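Side-chain contacts in SusD-like carbohydrate binding protein (Bacteroides vulgatus, PDB 3LEW), which is a SusD-like outer-membrane protein that probably binds carbohydrate at the cell surface as part of nutrient uptake: residues Y45-R50 / G80-L85; L128-A133 / L209-L214; C135-I140 / A146-I151; Y470-S475 / K481-D486. One frame throughout, in Å; residues are numbered along the deposited sequence.

Contact 1. Residues Y45-R50 / G80-L85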
loop_
_atom_site.group_PDB
_atom_site.type_symbol
_atom_site.label_atom_id
_atom_site.label_comp_id
_atom_site.label_asym_id
_atom_site.label_seq_id
_atom_site.Cartn_x
_atom_site.Cartn_y
_atom_site.Cartn_z
ATOM N N TYR A 45 -1.500 7.591 6.931
ATOM C CA TYR A 45 -1.161 6.229 6.522
ATOM C C TYR A 45 -0.577 6.107 5.111
ATOM O O TYR A 45 0.253 5.204 4.823
ATOM C CB TYR A 45 -2.373 5.314 6.642
ATOM C CG TYR A 45 -2.133 3.887 6.208
ATOM C CD1 TYR A 45 -1.514 2.993 7.057
ATOM C CD2 TYR A 45 -2.576 3.423 4.984
ATOM C CE1 TYR A 45 -1.318 1.676 6.675
ATOM C CE2 TYR A 45 -2.375 2.138 4.607
ATOM C CZ TYR A 45 -1.754 1.265 5.443
ATOM O OH TYR A 45 -1.550 -0.056 5.110
ATOM N N GLY A 46 -1.045 6.963 4.202
ATOM C CA GLY A 46 -0.457 7.006 2.878
ATOM C C GLY A 46 1.035 7.235 2.811
ATOM O O GLY A 46 1.675 6.822 1.839
ATOM N N ALA A 47 1.617 7.921 3.793
ATOM C CA ALA A 47 3.058 7.991 3.898
ATOM C C ALA A 47 3.749 6.631 3.880
ATOM O O ALA A 47 4.836 6.493 3.277
ATOM C CB ALA A 47 3.514 8.841 5.137
HETATM N N MSE A 48 3.194 5.632 4.566
HETATM C CA MSE A 48 3.785 4.302 4.492
HETATM C C MSE A 48 3.640 3.679 3.086
HETATM O O MSE A 48 4.581 3.064 2.584
HETATM C CB MSE A 48 3.198 3.397 5.569
HETATM C CG MSE A 48 3.760 3.732 6.986
HETATM SE SE MSE A 48 2.630 4.977 7.914
HETATM C CE MSE A 48 1.316 3.914 8.349
ATOM N N LEU A 49 2.509 3.917 2.420
ATOM C CA LEU A 49 2.319 3.417 1.042
ATOM C C LEU A 49 3.369 4.041 0.127
ATOM O O LEU A 49 3.973 3.379 -0.735
ATOM C CB LEU A 49 0.927 3.763 0.548
ATOM C CG LEU A 49 -0.212 3.145 1.384
ATOM C CD1 LEU A 49 -1.543 3.510 0.709
ATOM C CD2 LEU A 49 -0.118 1.622 1.506
ATOM N N ARG A 50 3.645 5.345 0.337
ATOM C CA ARG A 50 4.649 6.012 -0.475
ATOM C C ARG A 50 6.056 5.475 -0.186
ATOM O O ARG A 50 6.825 5.196 -1.120
ATOM C CB ARG A 50 4.579 7.567 -0.284
ATOM C CG ARG A 50 3.722 8.332 -1.296
ATOM C CD ARG A 50 2.204 8.097 -1.182
ATOM N NE ARG A 50 1.782 6.866 -1.869
ATOM C CZ ARG A 50 0.545 6.391 -1.867
ATOM N NH1 ARG A 50 -0.432 6.970 -1.146
ATOM N NH2 ARG A 50 0.265 5.307 -2.582
ATOM N N GLY A 80 13.424 6.949 11.071
ATOM C CA GLY A 80 12.946 8.316 10.837
ATOM C C GLY A 80 11.451 8.508 11.094
ATOM O O GLY A 80 10.769 7.640 11.678
ATOM N N GLY A 81 10.928 9.641 10.631
ATOM C CA GLY A 81 9.553 10.028 10.959
ATOM C C GLY A 81 8.469 9.093 10.400
ATOM O O GLY A 81 7.396 8.970 11.010
ATOM N N THR A 82 8.721 8.480 9.235
ATOM C CA THR A 82 7.788 7.542 8.603
ATOM C C THR A 82 7.653 6.295 9.492
ATOM O O THR A 82 6.531 5.861 9.825
ATOM C CB THR A 82 8.167 7.155 7.188
ATOM O OG1 THR A 82 8.582 8.323 6.460
ATOM C CG2 THR A 82 6.981 6.511 6.480
ATOM N N ASN A 83 8.804 5.804 9.949
ATOM C CA ASN A 83 8.823 4.669 10.860
ATOM C C ASN A 83 8.106 4.963 12.150
ATOM O O ASN A 83 7.332 4.137 12.638
ATOM C CB ASN A 83 10.255 4.218 11.068
ATOM C CG ASN A 83 10.355 2.853 11.697
ATOM O OD1 ASN A 83 10.092 1.811 11.054
ATOM N ND2 ASN A 83 10.687 2.840 12.976
ATOM N N THR A 84 8.347 6.124 12.732
ATOM C CA THR A 84 7.648 6.545 13.920
ATOM C C THR A 84 6.144 6.649 13.727
ATOM O O THR A 84 5.372 6.128 14.540
ATOM C CB THR A 84 8.250 7.897 14.445
ATOM O OG1 THR A 84 9.601 7.645 14.856
ATOM C CG2 THR A 84 7.471 8.503 15.614
ATOM N N LEU A 85 5.710 7.307 12.652
ATOM C CA LEU A 85 4.297 7.469 12.434
ATOM C C LEU A 85 3.585 6.130 12.248
ATOM O O LEU A 85 2.451 5.955 12.719
ATOM C CB LEU A 85 4.061 8.309 11.177
ATOM C CG LEU A 85 2.595 8.632 10.896
ATOM C CD1 LEU A 85 1.913 9.426 12.070
ATOM C CD2 LEU A 85 2.464 9.405 9.565
#

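Contact 2. Residues L128-A133 / L209-L214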
loop_
_atom_site.group_PDB
_atom_site.type_symbol
_atom_site.label_atom_id
_atom_site.label_comp_id
_atom_site.label_asym_id
_atom_site.label_seq_id
_atom_site.Cartn_x
_atom_site.Cartn_y
_atom_site.Cartn_z
ATOM N N LEU A 128 -4.945 -3.305 10.487
ATOM C CA LEU A 128 -3.776 -2.706 11.119
ATOM C C LEU A 128 -2.801 -3.811 11.554
ATOM O O LEU A 128 -1.581 -3.673 11.405
ATOM C CB LEU A 128 -4.156 -1.765 12.261
ATOM C CG LEU A 128 -4.916 -0.506 11.777
ATOM C CD1 LEU A 128 -5.530 0.257 13.007
ATOM C CD2 LEU A 128 -4.040 0.361 10.853
ATOM N N TYR A 129 -3.301 -4.951 12.003
ATOM C CA TYR A 129 -2.374 -6.110 12.258
ATOM C C TYR A 129 -1.761 -6.645 10.948
ATOM O O TYR A 129 -0.623 -7.129 10.933
ATOM C CB TYR A 129 -3.018 -7.210 13.091
ATOM C CG TYR A 129 -3.107 -6.843 14.557
ATOM C CD1 TYR A 129 -1.969 -6.539 15.291
ATOM C CD2 TYR A 129 -4.349 -6.739 15.203
ATOM C CE1 TYR A 129 -2.035 -6.145 16.620
ATOM C CE2 TYR A 129 -4.428 -6.365 16.556
ATOM C CZ TYR A 129 -3.263 -6.033 17.251
ATOM O OH TYR A 129 -3.300 -5.621 18.574
ATOM N N LEU A 130 -2.494 -6.555 9.827
ATOM C CA LEU A 130 -1.928 -6.918 8.522
ATOM C C LEU A 130 -0.757 -5.993 8.160
ATOM O O LEU A 130 0.281 -6.424 7.653
ATOM C CB LEU A 130 -2.972 -6.884 7.417
ATOM C CG LEU A 130 -2.512 -7.121 5.981
ATOM C CD1 LEU A 130 -1.859 -8.508 5.889
ATOM C CD2 LEU A 130 -3.681 -7.017 4.990
ATOM N N HIS A 131 -0.912 -4.701 8.430
ATOM C CA HIS A 131 0.191 -3.755 8.259
ATOM C C HIS A 131 1.445 -4.155 9.050
ATOM O O HIS A 131 2.572 -4.225 8.510
ATOM C CB HIS A 131 -0.234 -2.367 8.681
ATOM C CG HIS A 131 0.886 -1.367 8.637
ATOM N ND1 HIS A 131 1.484 -0.963 7.455
ATOM C CD2 HIS A 131 1.506 -0.682 9.629
ATOM C CE1 HIS A 131 2.453 -0.099 7.728
ATOM N NE2 HIS A 131 2.474 0.106 9.039
ATOM N N LEU A 132 1.240 -4.466 10.329
ATOM C CA LEU A 132 2.344 -4.857 11.194
ATOM C C LEU A 132 2.983 -6.141 10.686
ATOM O O LEU A 132 4.231 -6.195 10.509
ATOM C CB LEU A 132 1.877 -4.973 12.651
ATOM C CG LEU A 132 1.516 -3.640 13.325
ATOM C CD1 LEU A 132 0.671 -3.848 14.642
ATOM C CD2 LEU A 132 2.754 -2.788 13.624
ATOM N N ALA A 133 2.169 -7.162 10.385
ATOM C CA ALA A 133 2.682 -8.453 9.957
ATOM C C ALA A 133 3.485 -8.379 8.657
ATOM O O ALA A 133 4.490 -9.047 8.505
ATOM C CB ALA A 133 1.531 -9.448 9.774
ATOM N N LEU A 209 -9.409 -9.572 3.568
ATOM C CA LEU A 209 -9.166 -11.002 3.854
ATOM C C LEU A 209 -8.363 -11.680 2.771
ATOM O O LEU A 209 -7.458 -12.491 3.075
ATOM C CB LEU A 209 -10.477 -11.794 3.987
ATOM C CG LEU A 209 -10.970 -12.128 5.357
ATOM C CD1 LEU A 209 -12.316 -12.819 5.223
ATOM C CD2 LEU A 209 -9.946 -12.971 6.120
ATOM N N SER A 210 -8.709 -11.384 1.514
ATOM C CA SER A 210 -8.009 -11.944 0.345
ATOM C C SER A 210 -6.540 -11.580 0.390
ATOM O O SER A 210 -5.651 -12.426 0.177
ATOM C CB SER A 210 -8.626 -11.372 -0.962
ATOM O OG SER A 210 -9.937 -11.892 -1.097
ATOM N N ARG A 211 -6.269 -10.291 0.638
ATOM C CA ARG A 211 -4.912 -9.797 0.754
ATOM C C ARG A 211 -4.171 -10.476 1.928
ATOM O O ARG A 211 -3.071 -10.999 1.790
ATOM C CB ARG A 211 -4.940 -8.273 0.966
ATOM C CG ARG A 211 -3.559 -7.655 0.963
ATOM C CD ARG A 211 -3.609 -6.171 1.332
ATOM N NE ARG A 211 -4.248 -5.351 0.295
ATOM C CZ ARG A 211 -4.429 -4.018 0.402
ATOM N NH1 ARG A 211 -4.084 -3.360 1.505
ATOM N NH2 ARG A 211 -5.002 -3.329 -0.587
ATOM N N ALA A 212 -4.793 -10.446 3.092
ATOM C CA ALA A 212 -4.167 -11.008 4.295
ATOM C C ALA A 212 -3.843 -12.492 4.166
ATOM O O ALA A 212 -2.748 -12.947 4.551
ATOM C CB ALA A 212 -5.071 -10.746 5.556
ATOM N N CYS A 213 -4.779 -13.249 3.590
ATOM C CA CYS A 213 -4.576 -14.637 3.385
ATOM C C CYS A 213 -3.514 -14.916 2.364
ATOM O O CYS A 213 -2.734 -15.822 2.570
ATOM C CB CYS A 213 -5.872 -15.331 3.005
ATOM S SG CYS A 213 -7.076 -15.417 4.383
ATOM N N LEU A 214 -3.443 -14.123 1.307
ATOM C CA LEU A 214 -2.330 -14.248 0.367
ATOM C C LEU A 214 -0.971 -14.031 1.047
ATOM O O LEU A 214 -0.027 -14.823 0.857
ATOM C CB LEU A 214 -2.495 -13.283 -0.817
ATOM C CG LEU A 214 -1.442 -13.472 -1.924
ATOM C CD1 LEU A 214 -1.873 -14.664 -2.809
ATOM C CD2 LEU A 214 -1.296 -12.181 -2.794
#

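Contact 3. Residues C135-I140 / A146-I151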
loop_
_atom_site.group_PDB
_atom_site.type_symbol
_atom_site.label_atom_id
_atom_site.label_comp_id
_atom_site.label_asym_id
_atom_site.label_seq_id
_atom_site.Cartn_x
_atom_site.Cartn_y
_atom_site.Cartn_z
ATOM N N CYS A 135 5.079 -5.728 7.180
ATOM C CA CYS A 135 6.153 -4.733 7.124
ATOM C C CYS A 135 7.262 -4.885 8.188
ATOM O O CYS A 135 8.338 -4.375 8.021
ATOM C CB CYS A 135 5.554 -3.342 7.337
ATOM S SG CYS A 135 4.542 -2.755 5.969
ATOM N N TYR A 136 6.946 -5.507 9.328
ATOM C CA TYR A 136 7.859 -5.554 10.490
ATOM C C TYR A 136 8.630 -6.872 10.677
ATOM O O TYR A 136 9.385 -7.042 11.670
ATOM C CB TYR A 136 7.083 -5.224 11.784
ATOM C CG TYR A 136 6.719 -3.767 11.934
ATOM C CD1 TYR A 136 5.732 -3.163 11.126
ATOM C CD2 TYR A 136 7.418 -2.958 12.804
ATOM C CE1 TYR A 136 5.394 -1.792 11.232
ATOM C CE2 TYR A 136 7.108 -1.602 12.911
ATOM C CZ TYR A 136 6.100 -1.027 12.104
ATOM O OH TYR A 136 5.831 0.272 12.269
ATOM N N SER A 137 8.446 -7.798 9.744
ATOM C CA SER A 137 9.137 -9.074 9.767
ATOM C C SER A 137 9.360 -9.513 8.316
ATOM O O SER A 137 8.625 -9.120 7.397
ATOM C CB SER A 137 8.283 -10.141 10.427
ATOM O OG SER A 137 7.809 -9.817 11.738
ATOM N N PHE A 138 10.356 -10.355 8.123
ATOM C CA PHE A 138 10.511 -11.056 6.847
ATOM C C PHE A 138 9.353 -12.049 6.647
ATOM O O PHE A 138 8.506 -12.269 7.556
ATOM C CB PHE A 138 11.876 -11.774 6.750
ATOM C CG PHE A 138 13.045 -10.839 6.835
ATOM C CD1 PHE A 138 13.189 -9.814 5.902
ATOM C CD2 PHE A 138 13.985 -10.964 7.845
ATOM C CE1 PHE A 138 14.267 -8.955 5.948
ATOM C CE2 PHE A 138 15.064 -10.096 7.924
ATOM C CZ PHE A 138 15.216 -9.102 6.950
ATOM N N ALA A 139 9.268 -12.570 5.431
ATOM C CA ALA A 139 8.151 -13.453 5.012
ATOM C C ALA A 139 7.868 -14.542 6.046
ATOM O O ALA A 139 8.782 -15.070 6.710
ATOM C CB ALA A 139 8.449 -14.081 3.666
ATOM N N ILE A 140 6.594 -14.906 6.137
ATOM C CA ILE A 140 6.159 -15.938 7.068
ATOM C C ILE A 140 6.850 -17.290 6.811
ATOM O O ILE A 140 7.019 -18.085 7.739
ATOM C CB ILE A 140 4.603 -16.012 7.032
ATOM C CG1 ILE A 140 4.080 -16.771 8.224
ATOM C CG2 ILE A 140 4.108 -16.639 5.733
ATOM C CD1 ILE A 140 2.534 -16.785 8.344
ATOM N N ALA A 146 9.638 -15.634 13.843
ATOM C CA ALA A 146 10.374 -14.385 14.051
ATOM C C ALA A 146 9.557 -13.347 14.788
ATOM O O ALA A 146 8.342 -13.237 14.581
ATOM C CB ALA A 146 10.816 -13.768 12.654
ATOM N N VAL A 147 10.228 -12.487 15.541
ATOM C CA VAL A 147 9.539 -11.426 16.229
ATOM C C VAL A 147 8.815 -10.506 15.246
ATOM O O VAL A 147 9.319 -10.227 14.151
ATOM C CB VAL A 147 10.524 -10.614 17.082
ATOM C CG1 VAL A 147 11.494 -9.824 16.178
ATOM C CG2 VAL A 147 9.766 -9.729 18.051
ATOM N N CYS A 148 7.655 -10.003 15.643
ATOM C CA CYS A 148 6.917 -9.026 14.838
ATOM C C CYS A 148 6.514 -7.819 15.704
ATOM O O CYS A 148 7.198 -6.797 15.683
ATOM C CB CYS A 148 5.735 -9.687 14.168
ATOM S SG CYS A 148 4.803 -8.575 13.088
ATOM N N ALA A 149 5.452 -7.948 16.502
ATOM C CA ALA A 149 4.896 -6.793 17.224
ATOM C C ALA A 149 3.931 -7.307 18.302
ATOM O O ALA A 149 3.416 -8.405 18.181
ATOM C CB ALA A 149 4.171 -5.828 16.228
ATOM N N PRO A 150 3.698 -6.514 19.343
ATOM C CA PRO A 150 2.742 -6.908 20.390
ATOM C C PRO A 150 1.312 -6.872 19.885
ATOM O O PRO A 150 0.973 -6.029 19.029
ATOM C CB PRO A 150 2.960 -5.864 21.495
ATOM C CG PRO A 150 3.994 -4.910 20.998
ATOM C CD PRO A 150 4.419 -5.255 19.642
ATOM N N ILE A 151 0.493 -7.772 20.409
ATOM C CA ILE A 151 -0.923 -7.849 20.055
ATOM C C ILE A 151 -1.743 -7.438 21.237
ATOM O O ILE A 151 -1.611 -8.027 22.307
ATOM C CB ILE A 151 -1.313 -9.287 19.643
ATOM C CG1 ILE A 151 -0.563 -9.671 18.374
ATOM C CG2 ILE A 151 -2.834 -9.395 19.427
ATOM C CD1 ILE A 151 -0.792 -11.103 17.899
HETATM O O HOH W 1 9.600 -6.421 14.349
#

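Contact 4. Residues Y470-S475 / K481-D486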
loop_
_atom_site.group_PDB
_atom_site.type_symbol
_atom_site.label_atom_id
_atom_site.label_comp_id
_atom_site.label_asym_id
_atom_site.label_seq_id
_atom_site.Cartn_x
_atom_site.Cartn_y
_atom_site.Cartn_z
ATOM N N TYR A 470 10.366 -2.390 8.439
ATOM C CA TYR A 470 10.004 -1.376 9.441
ATOM C C TYR A 470 10.448 -1.915 10.813
ATOM O O TYR A 470 10.614 -3.142 10.991
ATOM C CB TYR A 470 8.516 -1.097 9.459
ATOM C CG TYR A 470 7.978 -0.272 8.281
ATOM C CD1 TYR A 470 8.063 -0.721 6.969
ATOM C CD2 TYR A 470 7.272 0.897 8.522
ATOM C CE1 TYR A 470 7.483 0.026 5.876
ATOM C CE2 TYR A 470 6.722 1.639 7.476
ATOM C CZ TYR A 470 6.843 1.204 6.162
ATOM O OH TYR A 470 6.236 1.969 5.164
ATOM N N ARG A 471 10.755 -1.003 11.718
ATOM C CA ARG A 471 11.328 -1.315 13.027
ATOM C C ARG A 471 10.500 -0.834 14.205
ATOM O O ARG A 471 9.974 0.259 14.245
ATOM C CB ARG A 471 12.713 -0.669 13.111
ATOM C CG ARG A 471 13.647 -1.154 12.004
ATOM C CD ARG A 471 15.042 -0.586 12.143
ATOM N NE ARG A 471 15.717 -1.075 13.345
ATOM C CZ ARG A 471 16.983 -0.832 13.660
ATOM N NH1 ARG A 471 17.751 -0.080 12.867
ATOM N NH2 ARG A 471 17.498 -1.353 14.790
ATOM N N ILE A 472 10.419 -1.678 15.222
ATOM C CA ILE A 472 9.890 -1.258 16.509
ATOM C C ILE A 472 10.677 -0.011 16.940
ATOM O O ILE A 472 11.924 0.076 16.764
ATOM C CB ILE A 472 10.000 -2.403 17.532
ATOM C CG1 ILE A 472 9.164 -3.608 17.064
ATOM C CG2 ILE A 472 9.604 -1.908 18.902
ATOM C CD1 ILE A 472 9.444 -4.951 17.737
ATOM N N THR A 473 9.953 0.982 17.454
ATOM C CA THR A 473 10.556 2.282 17.829
ATOM C C THR A 473 11.486 2.206 19.016
ATOM O O THR A 473 11.348 1.312 19.887
ATOM C CB THR A 473 9.478 3.319 18.158
ATOM O OG1 THR A 473 8.692 2.872 19.272
ATOM C CG2 THR A 473 8.576 3.605 16.904
ATOM N N ASP A 474 12.399 3.166 19.087
ATOM C CA ASP A 474 13.249 3.321 20.260
ATOM C C ASP A 474 12.416 3.492 21.544
ATOM O O ASP A 474 12.775 2.924 22.607
ATOM C CB ASP A 474 14.190 4.515 20.111
ATOM C CG ASP A 474 15.363 4.233 19.153
ATOM O OD1 ASP A 474 15.675 3.060 18.817
ATOM O OD2 ASP A 474 15.979 5.217 18.745
ATOM N N SER A 475 11.352 4.293 21.474
ATOM C CA SER A 475 10.510 4.542 22.644
ATOM C C SER A 475 9.906 3.246 23.150
ATOM O O SER A 475 9.894 2.993 24.354
ATOM C CB SER A 475 9.415 5.589 22.361
ATOM O OG SER A 475 8.694 5.874 23.557
ATOM N N LYS A 481 9.430 -3.359 28.763
ATOM C CA LYS A 481 10.559 -4.111 29.281
ATOM C C LYS A 481 10.498 -5.575 28.910
ATOM O O LYS A 481 11.486 -6.267 29.036
ATOM C CB LYS A 481 10.674 -3.948 30.795
ATOM C CG LYS A 481 10.773 -2.460 31.236
ATOM C CD LYS A 481 12.162 -1.934 31.022
ATOM C CE LYS A 481 12.374 -0.606 31.771
ATOM N NZ LYS A 481 11.604 0.524 31.263
ATOM N N ASN A 482 9.345 -6.044 28.446
ATOM C CA ASN A 482 9.176 -7.451 28.066
ATOM C C ASN A 482 9.118 -7.718 26.552
ATOM O O ASN A 482 8.761 -8.828 26.111
ATOM C CB ASN A 482 7.883 -7.936 28.693
ATOM C CG ASN A 482 7.896 -7.824 30.229
ATOM O OD1 ASN A 482 7.007 -7.202 30.808
ATOM N ND2 ASN A 482 8.904 -8.370 30.860
ATOM N N LEU A 483 9.428 -6.686 25.760
ATOM C CA LEU A 483 9.205 -6.702 24.330
ATOM C C LEU A 483 9.717 -7.970 23.634
ATOM O O LEU A 483 9.003 -8.561 22.818
ATOM C CB LEU A 483 9.879 -5.466 23.718
ATOM C CG LEU A 483 9.711 -5.209 22.238
ATOM C CD1 LEU A 483 8.244 -5.093 21.839
ATOM C CD2 LEU A 483 10.529 -3.935 21.884
ATOM N N TYR A 484 10.961 -8.378 23.956
ATOM C CA TYR A 484 11.634 -9.472 23.252
ATOM C C TYR A 484 11.699 -10.738 24.096
ATOM O O TYR A 484 12.558 -11.600 23.871
ATOM C CB TYR A 484 13.062 -9.053 22.852
ATOM C CG TYR A 484 13.079 -7.902 21.881
ATOM C CD1 TYR A 484 12.501 -8.032 20.632
ATOM C CD2 TYR A 484 13.629 -6.661 22.224
ATOM C CE1 TYR A 484 12.490 -6.967 19.720
ATOM C CE2 TYR A 484 13.622 -5.575 21.317
ATOM C CZ TYR A 484 13.048 -5.733 20.089
ATOM O OH TYR A 484 13.053 -4.676 19.184
ATOM N N LYS A 485 10.821 -10.841 25.081
ATOM C CA LYS A 485 10.833 -11.980 25.970
ATOM C C LYS A 485 10.556 -13.327 25.274
ATOM O O LYS A 485 11.228 -14.332 25.602
ATOM C CB LYS A 485 9.824 -11.780 27.087
ATOM C CG LYS A 485 9.934 -12.795 28.197
ATOM C CD LYS A 485 8.787 -12.595 29.206
ATOM C CE LYS A 485 8.821 -13.634 30.329
ATOM N NZ LYS A 485 7.567 -13.586 31.159
ATOM N N ASP A 486 9.580 -13.357 24.380
ATOM C CA ASP A 486 9.143 -14.602 23.749
ATOM C C ASP A 486 9.861 -14.841 22.414
ATOM O O ASP A 486 10.113 -15.998 22.033
ATOM C CB ASP A 486 7.636 -14.618 23.550
ATOM C CG ASP A 486 6.869 -14.651 24.855
ATOM O OD1 ASP A 486 7.410 -15.110 25.873
ATOM O OD2 ASP A 486 5.719 -14.211 24.850
#

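Contact 1. Residues Y45-R50 / G80-L85
T82 presents its methyl to the neighbouring helical turn, where T82 CG2 rests 3.9 Å from the carbonyl oxygen A47 O and 4.4 Å from the methyl A47 CB. From the next residue, M48, modelled as selenomethionine, the side-chain methylene CG comes within 4.3 Å of the same T82 CG2. These are loose, purely van der Waals approaches, and no hydrogen bond joins the two segments. L85, one turn further along, continues the apolar surface toward A47. Two helices of the SusD-family helical core, 46-54 and 81-103, thus pack here near their N-terminal ends, with the CA atoms of M48 and T82 6.6 Å apart. The orientation of T82 splits its two branches: CG2 is anti to the backbone N and goes to the apolar interface, whereas OG1 lies beside that nitrogen (chi1 -44°). The hydroxyl is held by N42 and H70, so its polar needs are met outside the interface, which probably fixes its rotation. Behind T82, G80 takes the N-cap position, and its carbonyl oxygen G80 O receives the amide T84 N at 3.0 Å. N38 bonds G81 O from the loop leading into helix 46-54.

Contact 2. Residues L128-A133 / L209-L214
The flat guanidinium of R211 stands beyond the interface with L130: the leucine packs on the CG and CD stem that carries it. Its NH2 forms a salt bridge with E348 and also bonds the carbonyl of L343, which probably limits how far the group can turn. The setting is the helical core of the SusD family, which belongs to the TPR clan; here helix 111-135 packs on helix 202-215, with the CA atoms of L130 and A212 6.3 Å apart. L130 does all the reaching from its side. With CG anti to the backbone N (chi1 175°), the isobutyl group extends straight across, and its two methyls fork over the opposing helix. L130 CD1 settles on the alanine, 3.8 Å from A212 CA, while L130 CD2 meets the arginine stem. The two longer side chains cross at about a right angle, so the leucine touches the stem over a short length. Y174 and S177 of helix 170-187 also pack on L130, placing it where three helices meet. Cutting this side chain back to an alanine here would probably open a gap against A212 and R211 CD, with the packing between the two helices lost at that point. The small A212 lets the helices come close without any polar link between the two segments. L130 CD2 lies 3.8 Å from R211 CD and 4.0 Å from A212 CB.

Contact 3. Residues C135-I140 / A146-I151
S137 leans from the loop after helix 111-135 onto the short, weakly bonded strand 147-149. S137 CB, pointing at the strand, is 3.9 Å from V147 O. One atom further out, S137 OG donates a hydrogen bond of 2.9 Å to V147 O. With chi1 at -54° the hydroxyl sits beside the backbone N of S137, and the donor meets the carbonyl at a C=O...O angle of 124°, tilted 28° from its plane. S137 OG is also pressed against the next residue, 3.2 Å from C148 CB and 3.5 Å from C148 SG. Next to it, Y136 lays its CB 4.3 Å from C148 SG, but its ring turns elsewhere, its OH bonding S86. A water ties the two backbones together, donating to Y136 O and to C148 O at 2.8 Å each. The strand is irregular here: C148 and A149 both face S168, a classic beta bulge in the small antiparallel pairing with 168-169. Were S137 an alanine, V147 O would probably lose this donor, and the bulged strand would be tied to the loop mainly through the water. Because the contact is buried, the chemistry is that of carbonyls needing donors: the hydroxyl and the water together give hydrogen bonds to the backbone oxygens of Y136, V147 and C148.

Contact 4. Residues Y470-S475 / K481-D486
I472, held with CG1 beside the backbone N (chi1 -62°) and CG2 anti to it, spreads its two branches toward two consecutive residues, L483 and Y484. L483 answers with CG anti to its own nitrogen (chi1 -176°), which extends it toward the isoleucine. The two meet tip to tip, I472 CG2 lying 3.7 Å from L483 CD2. The longer branch goes to the tyrosine: I472 CD1 is 3.9 Å from the hydroxyl Y484 OH and 4.2 Å from the ring carbon Y484 CE1, approaching obliquely. L483 also covers its neighbour, since L483 CG lies 3.9 Å above the plane of the Y484 ring, over the centre. Leucine, ring and isoleucine therefore pack into a largely apolar cluster with the tyrosine hydroxyl at its rim. The hydroxyl of Y484 bonds E477, which probably holds the far end of the ring in place, while W87 of helix 81-103 also packs against I472. Backbone features set up both partners: a type I beta turn from N482 to K485, closed by K485 N to N482 O at 3.1 Å, carries L483 and Y484 at its middle positions. T473 follows I472 in the chain and caps the amide of E476 with its hydroxyl. The arrangement is that of a short helix, 474-479, with a threonine N-cap, where the residue before the cap packs against the beta turn that comes after the helix.

In the fold
Contacts 1 and 2 lie in the helical core, their centres each about 11 Å from the centre of the chain; the centre of contact 3 sits farther out at about 17 Å, and that of contact 4, at about 24 Å, is the farthest, with Y484 partly exposed. The first two join helix to helix by apolar packing alone and meet where Y45 and M48 pack on H131. Contact 3, nested within the chain loop that contact 2 closes, joins loop to strand with a side-chain bond and a water. Contact 4 is again mainly apolar, but between the lead-in to helix 474-479 and the turn after it. Residues 470-475 reach back inward: Y470 N probably bonds C135 O, and R471 O probably receives N83 ND2 of contact 1.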